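Long-range contacts in Nrps/pks (Streptomyces albus, PDB 4OPF), which is a ketosynthase-family domain of the oxazolomycin "AT-less" type I polyketide synthase, probably handling the acyl chain without extending it: residues T88-C93 / L421-L426; Y97-L102 / H145-R150; E306-A311 / E366-A371. All coordinates share one frame; numbering follows the deposited sequence. Where two conformers were deposited one is given.

Interaction 1. Residues T88-C93 / L421-L426; sequences TLFAFC and LDRPRL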
# COMPACT_ATOMS: atom_id res chain seq x y z
N THR A 88 1.32 16.02 11.98
CA THR A 88 0.03 15.94 11.28
C THR A 88 -0.86 17.08 11.80
O THR A 88 -1.49 17.76 10.98
CB THR A 88 -0.62 14.58 11.46
OG1 THR A 88 0.26 13.58 10.92
CG2 THR A 88 -2.00 14.54 10.80
N LEU A 89 -0.91 17.30 13.11
CA LEU A 89 -1.62 18.43 13.64
C LEU A 89 -1.14 19.74 12.98
O LEU A 89 -1.97 20.56 12.59
CB LEU A 89 -1.49 18.53 15.14
CG LEU A 89 -2.13 19.77 15.77
CD1 LEU A 89 -3.65 19.83 15.55
CD2 LEU A 89 -1.78 19.76 17.22
N PHE A 90 0.17 19.91 12.84
CA PHE A 90 0.68 21.12 12.26
C PHE A 90 0.35 21.24 10.77
O PHE A 90 0.17 22.35 10.25
CB PHE A 90 2.20 21.27 12.48
CG PHE A 90 2.63 21.34 13.93
CD1 PHE A 90 1.78 21.70 14.94
CD2 PHE A 90 3.92 21.01 14.27
CE1 PHE A 90 2.20 21.74 16.27
CE2 PHE A 90 4.36 21.05 15.60
CZ PHE A 90 3.50 21.42 16.59
N ALA A 91 0.27 20.13 10.05
CA ALA A 91 -0.14 20.21 8.65
C ALA A 91 -1.59 20.63 8.53
O ALA A 91 -1.94 21.39 7.64
CB ALA A 91 0.09 18.90 7.95
N PHE A 92 -2.45 20.16 9.42
CA PHE A 92 -3.84 20.60 9.42
C PHE A 92 -3.95 22.10 9.70
O PHE A 92 -4.74 22.80 9.06
CB PHE A 92 -4.67 19.85 10.45
CG PHE A 92 -4.85 18.39 10.18
CD1 PHE A 92 -4.68 17.85 8.94
CD2 PHE A 92 -5.18 17.55 11.19
CE1 PHE A 92 -4.86 16.49 8.68
CE2 PHE A 92 -5.41 16.18 10.94
CZ PHE A 92 -5.25 15.66 9.68
N CYS A 93 -3.20 22.57 10.70
CA CYS A 93 -3.04 24.02 10.96
C CYS A 93 -2.65 24.78 9.69
O CYS A 93 -3.26 25.79 9.34
CB CYS A 93 -1.97 24.26 12.01
SG CYS A 93 -2.61 23.67 13.62
N LEU A 421 -4.08 28.27 10.39
CA LEU A 421 -4.30 28.50 11.81
C LEU A 421 -2.94 28.56 12.46
O LEU A 421 -1.99 27.93 12.00
CB LEU A 421 -5.14 27.38 12.42
CG LEU A 421 -6.46 27.15 11.70
CD1 LEU A 421 -7.25 25.99 12.28
CD2 LEU A 421 -7.31 28.40 11.80
N ASP A 422 -2.83 29.32 13.55
CA ASP A 422 -1.70 29.18 14.47
C ASP A 422 -1.53 27.73 15.03
O ASP A 422 -2.50 27.07 15.40
CB ASP A 422 -1.90 30.10 15.70
CG ASP A 422 -1.70 31.60 15.38
OD1 ASP A 422 -0.93 31.96 14.44
OD2 ASP A 422 -2.30 32.41 16.12
N ARG A 423 -0.28 27.29 15.12
CA ARG A 423 0.04 26.04 15.80
C ARG A 423 -0.28 26.19 17.27
O ARG A 423 0.09 27.16 17.86
CB ARG A 423 1.52 25.76 15.67
CG ARG A 423 1.97 25.40 14.29
CD ARG A 423 3.50 25.43 14.25
NE ARG A 423 3.94 24.67 13.11
CZ ARG A 423 5.07 23.97 13.02
NH1 ARG A 423 5.93 23.91 14.06
NH2 ARG A 423 5.32 23.31 11.86
N PRO A 424 -0.98 25.25 17.88
CA PRO A 424 -1.09 25.40 19.34
C PRO A 424 0.26 25.33 20.04
O PRO A 424 1.20 24.74 19.51
CB PRO A 424 -1.94 24.22 19.76
CG PRO A 424 -1.72 23.21 18.69
CD PRO A 424 -1.52 23.97 17.40
N ARG A 425 0.37 25.98 21.19
CA ARG A 425 1.59 25.90 22.00
C ARG A 425 1.54 24.59 22.78
O ARG A 425 0.71 24.43 23.68
CB ARG A 425 1.70 27.07 23.00
CG ARG A 425 1.73 28.46 22.38
CD ARG A 425 1.40 29.53 23.42
NE ARG A 425 0.61 30.64 22.86
CZ ARG A 425 0.95 31.93 22.86
NH1 ARG A 425 0.14 32.81 22.30
NH2 ARG A 425 2.09 32.35 23.43
N LEU A 426 2.42 23.67 22.44
CA LEU A 426 2.49 22.38 23.11
C LEU A 426 3.45 22.48 24.30
O LEU A 426 4.43 23.19 24.25
CB LEU A 426 2.95 21.33 22.12
CG LEU A 426 2.07 21.08 20.91
CD1 LEU A 426 2.70 19.98 20.08
CD2 LEU A 426 0.67 20.67 21.31
O HOH W 1 1.82 24.56 10.67
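Cys-93, in the last turn of helix 79-95, and Leu-421 bring the two backbones together with CA atoms 4.7 Å apart, and the N-H of Leu-421 bonds to Cys-93 O at 2.8 Å with an angle of 154°. From there residues 421-426 run extended along the helix. Arg-423, its chain extended from CG to NE, carries CD over the face of the Phe-90 ring, a CH-pi contact, before the guanidinium settles nearly flat on it. The two planes are 20° apart, with CZ 3.4 Å from Phe-90 CD2. CZ is 4.0 Å from the ring centroid and 34° off the normal, so the cation-pi contact is off-centre, with CD rather than CZ nearer the middle of the face. Water 1, in the guanidinium plane, accepts from Arg-423 NE and donates to Phe-90 O, so Phe-90 holds the arginine directly through its ring and, by way of the water, through its carbonyl. An arginine suits this boundary, its flat cation covering an aromatic face while NE keeps a water as its polar partner. The contact joins the tail that follows strand 401-408 to a helix of the N-terminal half of this thiolase-fold domain, where Phe-90 also packs on Ser-15 and Arg-17 of strand 9-17. Pro-424 CG meets Leu-89 CD2 tip to tip at 3.8 Å, while its CD lies near the plane of the Phe-90 ring, at the edge, and 3.9 Å from Cys-93 SG. The small cysteine lets the tail come close. Farther along, Leu-426 CD1 reaches Phe-90 CZ, again tip to tip, at 3.9 Å.

Interaction 2. Residues Y97-L102 / H145-R150; sequences YAPDEL and HHFDLR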
# COMPACT_ATOMS: atom_id res chain seq x y z
N TYR A 97 -7.40 23.99 8.69
CA TYR A 97 -8.50 23.16 9.24
C TYR A 97 -8.19 22.85 10.70
O TYR A 97 -7.08 22.44 11.03
CB TYR A 97 -8.67 21.82 8.49
CG TYR A 97 -9.28 21.96 7.14
CD1 TYR A 97 -8.48 22.17 6.02
CD2 TYR A 97 -10.66 21.94 6.98
CE1 TYR A 97 -9.05 22.35 4.76
CE2 TYR A 97 -11.25 22.10 5.72
CZ TYR A 97 -10.45 22.33 4.62
OH TYR A 97 -11.02 22.52 3.39
N ALA A 98 -9.17 23.01 11.57
CA ALA A 98 -9.04 22.52 12.95
C ALA A 98 -9.37 21.02 12.91
O ALA A 98 -10.11 20.58 12.05
CB ALA A 98 -10.02 23.27 13.89
N PRO A 99 -8.85 20.23 13.84
CA PRO A 99 -9.13 18.78 13.86
C PRO A 99 -10.62 18.43 13.88
O PRO A 99 -11.03 17.44 13.26
CB PRO A 99 -8.48 18.31 15.17
CG PRO A 99 -7.37 19.28 15.36
CD PRO A 99 -7.93 20.61 14.92
N ASP A 100 -11.42 19.20 14.62
CA ASP A 100 -12.87 18.99 14.65
C ASP A 100 -13.53 19.06 13.27
O ASP A 100 -14.53 18.43 13.06
CB ASP A 100 -13.57 20.03 15.55
CG ASP A 100 -13.61 19.60 16.99
OD1 ASP A 100 -12.98 18.56 17.35
OD2 ASP A 100 -14.25 20.32 17.79
N GLU A 101 -13.00 19.85 12.36
CA GLU A 101 -13.54 19.86 11.01
C GLU A 101 -13.19 18.59 10.20
O GLU A 101 -13.74 18.39 9.12
CB GLU A 101 -12.99 21.04 10.23
CG GLU A 101 -13.36 22.42 10.79
CD GLU A 101 -12.72 23.57 9.97
OE1 GLU A 101 -13.32 23.97 8.93
OE2 GLU A 101 -11.60 24.04 10.33
N LEU A 102 -12.22 17.78 10.65
CA LEU A 102 -11.74 16.66 9.85
C LEU A 102 -12.21 15.33 10.44
O LEU A 102 -12.20 14.28 9.80
CB LEU A 102 -10.23 16.71 9.73
CG LEU A 102 -9.70 17.91 8.95
CD1 LEU A 102 -8.21 17.81 8.81
CD2 LEU A 102 -10.27 18.03 7.57
N HIS A 145 -6.67 6.90 14.39
CA HIS A 145 -7.37 6.80 15.66
C HIS A 145 -7.49 8.18 16.32
O HIS A 145 -8.59 8.60 16.66
CB HIS A 145 -6.66 5.82 16.60
CG HIS A 145 -7.30 5.72 17.94
ND1 HIS A 145 -6.86 6.42 19.04
CD2 HIS A 145 -8.38 5.01 18.36
CE1 HIS A 145 -7.61 6.13 20.08
NE2 HIS A 145 -8.55 5.29 19.69
N HIS A 146 -6.39 8.92 16.43
CA HIS A 146 -6.42 10.15 17.16
C HIS A 146 -7.25 11.22 16.47
O HIS A 146 -7.97 11.91 17.15
CB HIS A 146 -5.04 10.74 17.43
CG HIS A 146 -5.14 12.12 18.01
ND1 HIS A 146 -5.51 12.37 19.33
CD2 HIS A 146 -5.04 13.34 17.42
CE1 HIS A 146 -5.57 13.68 19.53
NE2 HIS A 146 -5.31 14.29 18.38
N PHE A 147 -7.16 11.36 15.15
CA PHE A 147 -7.90 12.36 14.43
C PHE A 147 -9.25 11.87 13.92
O PHE A 147 -9.98 12.64 13.31
CB PHE A 147 -7.03 12.87 13.29
CG PHE A 147 -5.81 13.62 13.75
CD1 PHE A 147 -5.94 14.91 14.27
CD2 PHE A 147 -4.55 13.06 13.69
CE1 PHE A 147 -4.82 15.63 14.68
CE2 PHE A 147 -3.44 13.79 14.07
CZ PHE A 147 -3.58 15.08 14.56
N ASP A 148 -9.58 10.60 14.19
CA ASP A 148 -10.84 9.92 13.77
C ASP A 148 -11.05 9.98 12.22
O ASP A 148 -12.09 10.41 11.73
CB ASP A 148 -12.01 10.55 14.47
CG ASP A 148 -13.30 9.73 14.35
OD1 ASP A 148 -13.31 8.46 14.10
OD2 ASP A 148 -14.33 10.36 14.58
N LEU A 149 -10.02 9.59 11.49
CA LEU A 149 -10.03 9.59 10.05
C LEU A 149 -10.47 8.20 9.61
O LEU A 149 -10.10 7.22 10.23
CB LEU A 149 -8.65 9.92 9.58
CG LEU A 149 -8.10 11.24 10.16
CD1 LEU A 149 -6.72 11.45 9.57
CD2 LEU A 149 -9.01 12.39 9.78
N ARG A 150 -11.32 8.11 8.60
CA ARG A 150 -12.04 6.87 8.29
C ARG A 150 -11.66 6.26 6.95
O ARG A 150 -12.26 5.24 6.55
CB ARG A 150 -13.56 7.15 8.25
CG ARG A 150 -14.11 7.79 9.49
CD ARG A 150 -14.22 6.90 10.66
NE ARG A 150 -14.80 7.62 11.80
CZ ARG A 150 -16.10 7.77 12.04
NH1 ARG A 150 -17.00 7.26 11.22
NH2 ARG A 150 -16.49 8.48 13.07
O HOH W 2 -9.57 15.24 13.75
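Phe-147 and Pro-99 meet where helix 138-147 gives way to a Schellman motif: Asp-148 follows with positive phi (57°), and the chain turns off toward Leu-149, beside the loop that leads from helix 79-95 to strand 107-112 of the thiolase fold. The phenylalanine can be followed outward. Its CB lies 4.0 Å from Leu-149 CD1 and holds CG beside the backbone N (chi1 -67°), which starts the ring toward the loop. CD1 is the ring atom nearest Pro-99, whose CB approaches the edge, near the ring plane, at 4.3 Å; the same CD1 is where Phe-92 comes in, its ring edge-to-face with this one. Water 2 also lies at the edge, in the plane. On the other branch CD2 lies in the plane of the His-146 ring, whose edge, by its CD2, points at the centre of one Phe-147 face, 3.4 Å above it. Farther out CE2 meets Thr-88 CG2, and CE1 and the tip, CZ, meet Leu-89. A large, flat, apolar side chain suits this buried junction, and the rigid proline offers it a compact hydrocarbon surface.

Water 2 ties the backbones together, donating 2.7 Å bonds to both Pro-99 O and Phe-147 O, two carbonyls that could not bond to each other directly. Beyond it, Leu-149 CD2 lies 3.7 Å from Leu-102 O and 4.5 Å from Leu-102 CB; both leucines pack also on Ile-107. Asp-148 faces the dimer partner: its OD1 accepts from the backbone N of Arg-259 of the second subunit. Arg-150 grips the same carboxylate side-on, its NE reaching Asp-148 OD1 at 2.9 Å from above the carboxylate plane, and its NH2 reaching OD2 on the syn side.

Interaction 3. Residues E306-A311 / E366-A371; sequences ELKAIA and EHFDFA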
# COMPACT_ATOMS: atom_id res chain seq x y z
N GLU A 306 21.97 7.40 -13.25
CA GLU A 306 20.87 8.33 -13.06
C GLU A 306 20.93 9.49 -14.03
O GLU A 306 19.90 9.87 -14.60
CB GLU A 306 20.72 8.85 -11.61
CG GLU A 306 19.55 9.82 -11.54
CD GLU A 306 19.17 10.37 -10.13
OE1 GLU A 306 20.07 10.38 -9.23
OE2 GLU A 306 17.96 10.83 -9.98
N LEU A 307 22.09 10.10 -14.17
CA LEU A 307 22.23 11.26 -15.06
C LEU A 307 21.94 10.91 -16.55
O LEU A 307 21.29 11.64 -17.24
CB LEU A 307 23.64 11.83 -14.97
CG LEU A 307 24.00 12.51 -13.64
CD1 LEU A 307 25.42 12.98 -13.76
CD2 LEU A 307 23.14 13.68 -13.28
N LYS A 308 22.40 9.76 -16.99
CA LYS A 308 22.10 9.31 -18.35
C LYS A 308 20.64 9.00 -18.51
O LYS A 308 20.08 9.25 -19.55
CB LYS A 308 22.90 8.07 -18.68
CG LYS A 308 24.38 8.39 -18.79
CD LYS A 308 25.19 7.14 -19.16
CE LYS A 308 26.68 7.48 -19.28
NZ LYS A 308 27.56 6.29 -19.48
N ALA A 309 20.00 8.49 -17.47
CA ALA A 309 18.58 8.14 -17.60
C ALA A 309 17.71 9.40 -17.66
O ALA A 309 16.74 9.49 -18.46
CB ALA A 309 18.15 7.26 -16.43
N ILE A 310 18.03 10.38 -16.80
CA ILE A 310 17.41 11.73 -16.92
C ILE A 310 17.56 12.35 -18.33
O ILE A 310 16.56 12.75 -18.95
CB ILE A 310 17.96 12.69 -15.87
CG1 ILE A 310 17.47 12.20 -14.49
CG2 ILE A 310 17.47 14.13 -16.14
CD1 ILE A 310 18.21 12.82 -13.33
N ALA A 311 18.76 12.36 -18.86
CA ALA A 311 18.97 12.89 -20.19
C ALA A 311 18.12 12.14 -21.22
O ALA A 311 17.47 12.78 -22.09
CB ALA A 311 20.44 12.85 -20.57
N GLU A 366 33.62 10.70 -14.30
CA GLU A 366 34.70 10.48 -15.26
C GLU A 366 34.19 10.06 -16.65
O GLU A 366 34.92 10.20 -17.64
CB GLU A 366 35.65 9.42 -14.73
CG GLU A 366 37.05 9.45 -15.32
CD GLU A 366 37.83 8.21 -14.95
OE1 GLU A 366 37.80 7.84 -13.76
OE2 GLU A 366 38.43 7.59 -15.84
N HIS A 367 32.96 9.56 -16.71
CA HIS A 367 32.43 9.03 -17.98
C HIS A 367 31.13 9.75 -18.38
O HIS A 367 30.21 9.15 -18.94
CB HIS A 367 32.26 7.50 -17.88
CG HIS A 367 33.56 6.76 -17.70
ND1 HIS A 367 33.90 6.11 -16.53
CD2 HIS A 367 34.61 6.58 -18.54
CE1 HIS A 367 35.10 5.56 -16.65
NE2 HIS A 367 35.55 5.83 -17.86
N PHE A 368 31.10 11.06 -18.13
CA PHE A 368 29.94 11.89 -18.43
C PHE A 368 30.32 13.32 -18.82
O PHE A 368 30.86 14.06 -18.01
CB PHE A 368 28.99 11.95 -17.22
CG PHE A 368 27.68 12.64 -17.50
CD1 PHE A 368 26.67 11.99 -18.18
CD2 PHE A 368 27.47 13.95 -17.09
CE1 PHE A 368 25.46 12.63 -18.46
CE2 PHE A 368 26.27 14.60 -17.36
CZ PHE A 368 25.27 13.93 -18.04
N ASP A 369 30.00 13.70 -20.06
CA ASP A 369 30.27 15.05 -20.54
C ASP A 369 29.17 16.05 -20.08
O ASP A 369 28.06 16.07 -20.63
CB ASP A 369 30.42 15.03 -22.07
CG ASP A 369 31.17 16.25 -22.62
OD1 ASP A 369 31.86 16.95 -21.84
OD2 ASP A 369 31.08 16.49 -23.85
N PHE A 370 29.49 16.87 -19.07
CA PHE A 370 28.61 17.96 -18.60
C PHE A 370 28.67 19.22 -19.51
O PHE A 370 28.24 20.30 -19.11
CB PHE A 370 28.99 18.39 -17.17
CG PHE A 370 28.31 17.62 -16.08
CD1 PHE A 370 26.94 17.76 -15.86
CD2 PHE A 370 29.05 16.80 -15.22
CE1 PHE A 370 26.32 17.07 -14.84
CE2 PHE A 370 28.43 16.12 -14.19
CZ PHE A 370 27.06 16.25 -14.00
N ALA A 371 29.22 19.08 -20.71
CA ALA A 371 29.25 20.17 -21.68
C ALA A 371 28.65 19.74 -23.02
O ALA A 371 28.76 20.48 -24.00
CB ALA A 371 30.69 20.64 -21.87
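The ring of Phe-368 takes Leu-307 over one face and has Phe-370 CG in its plane at the edge; Phe-370 in turn carries Phe-368 CE2 over one of its own faces, 3.5 Å above the plane. This aromatic pair belongs to the loop between strands 354-355 and 375-376, which lies at the periphery of the thiolase fold against helix 300-314. The Leu-307 side chain crosses those of Phe-368 and Phe-370 at about a right angle. Its CD1 stands 4.2 Å from the Phe-368 centroid, 17° off the ring normal, a CH-pi contact, while its CB comes within 4.0 Å of Phe-368 CE1. The same CD1 approaches Phe-370 CZ at 3.7 Å, obliquely, and an apolar leucine suits the place, since its one methyl reaches both rings. CB of Phe-368 already points to the helix, and CG, anti to the backbone N (chi1 -173°), continues outward from it. An alanine here would probably leave Leu-307 without the ring face under its CB and CD1, and Phe-370 without the rim that covers it, opening a gap between loop and helix. Leu-304, a turn earlier on the helix, packs on Phe-368 as well. Lys-308, at the exposed side, suits the boundary: its CG lies near Phe-368 CD1, and the extended chain beyond brings CE to 3.9 Å from His-367 O.

Overall arrangement
Interactions 1 and 2 are neighbours, their centres 13 Å apart, and Phe-92 is the joint: its O probably bonds to Tyr-97 N (2.9 Å), while its ring packs CD1 against Leu-102 CD1 (3.5 Å). Leu-421 CD1 also touches Ala-98 N, so the C-terminal tail, helix 79-95 and the loop after it form one continuous patch, continued by interaction 2 into the dimer interface. Interaction 3 lies across the chain's centre, about 43 Å from interaction 1 and 47 Å from interaction 2 between centres. Its helix also carries Glu-306, whose carboxylate accepts from the backbone N-H groups of Asn-295 and Ala-296, where extending ketosynthases usually carry a catalytic histidine.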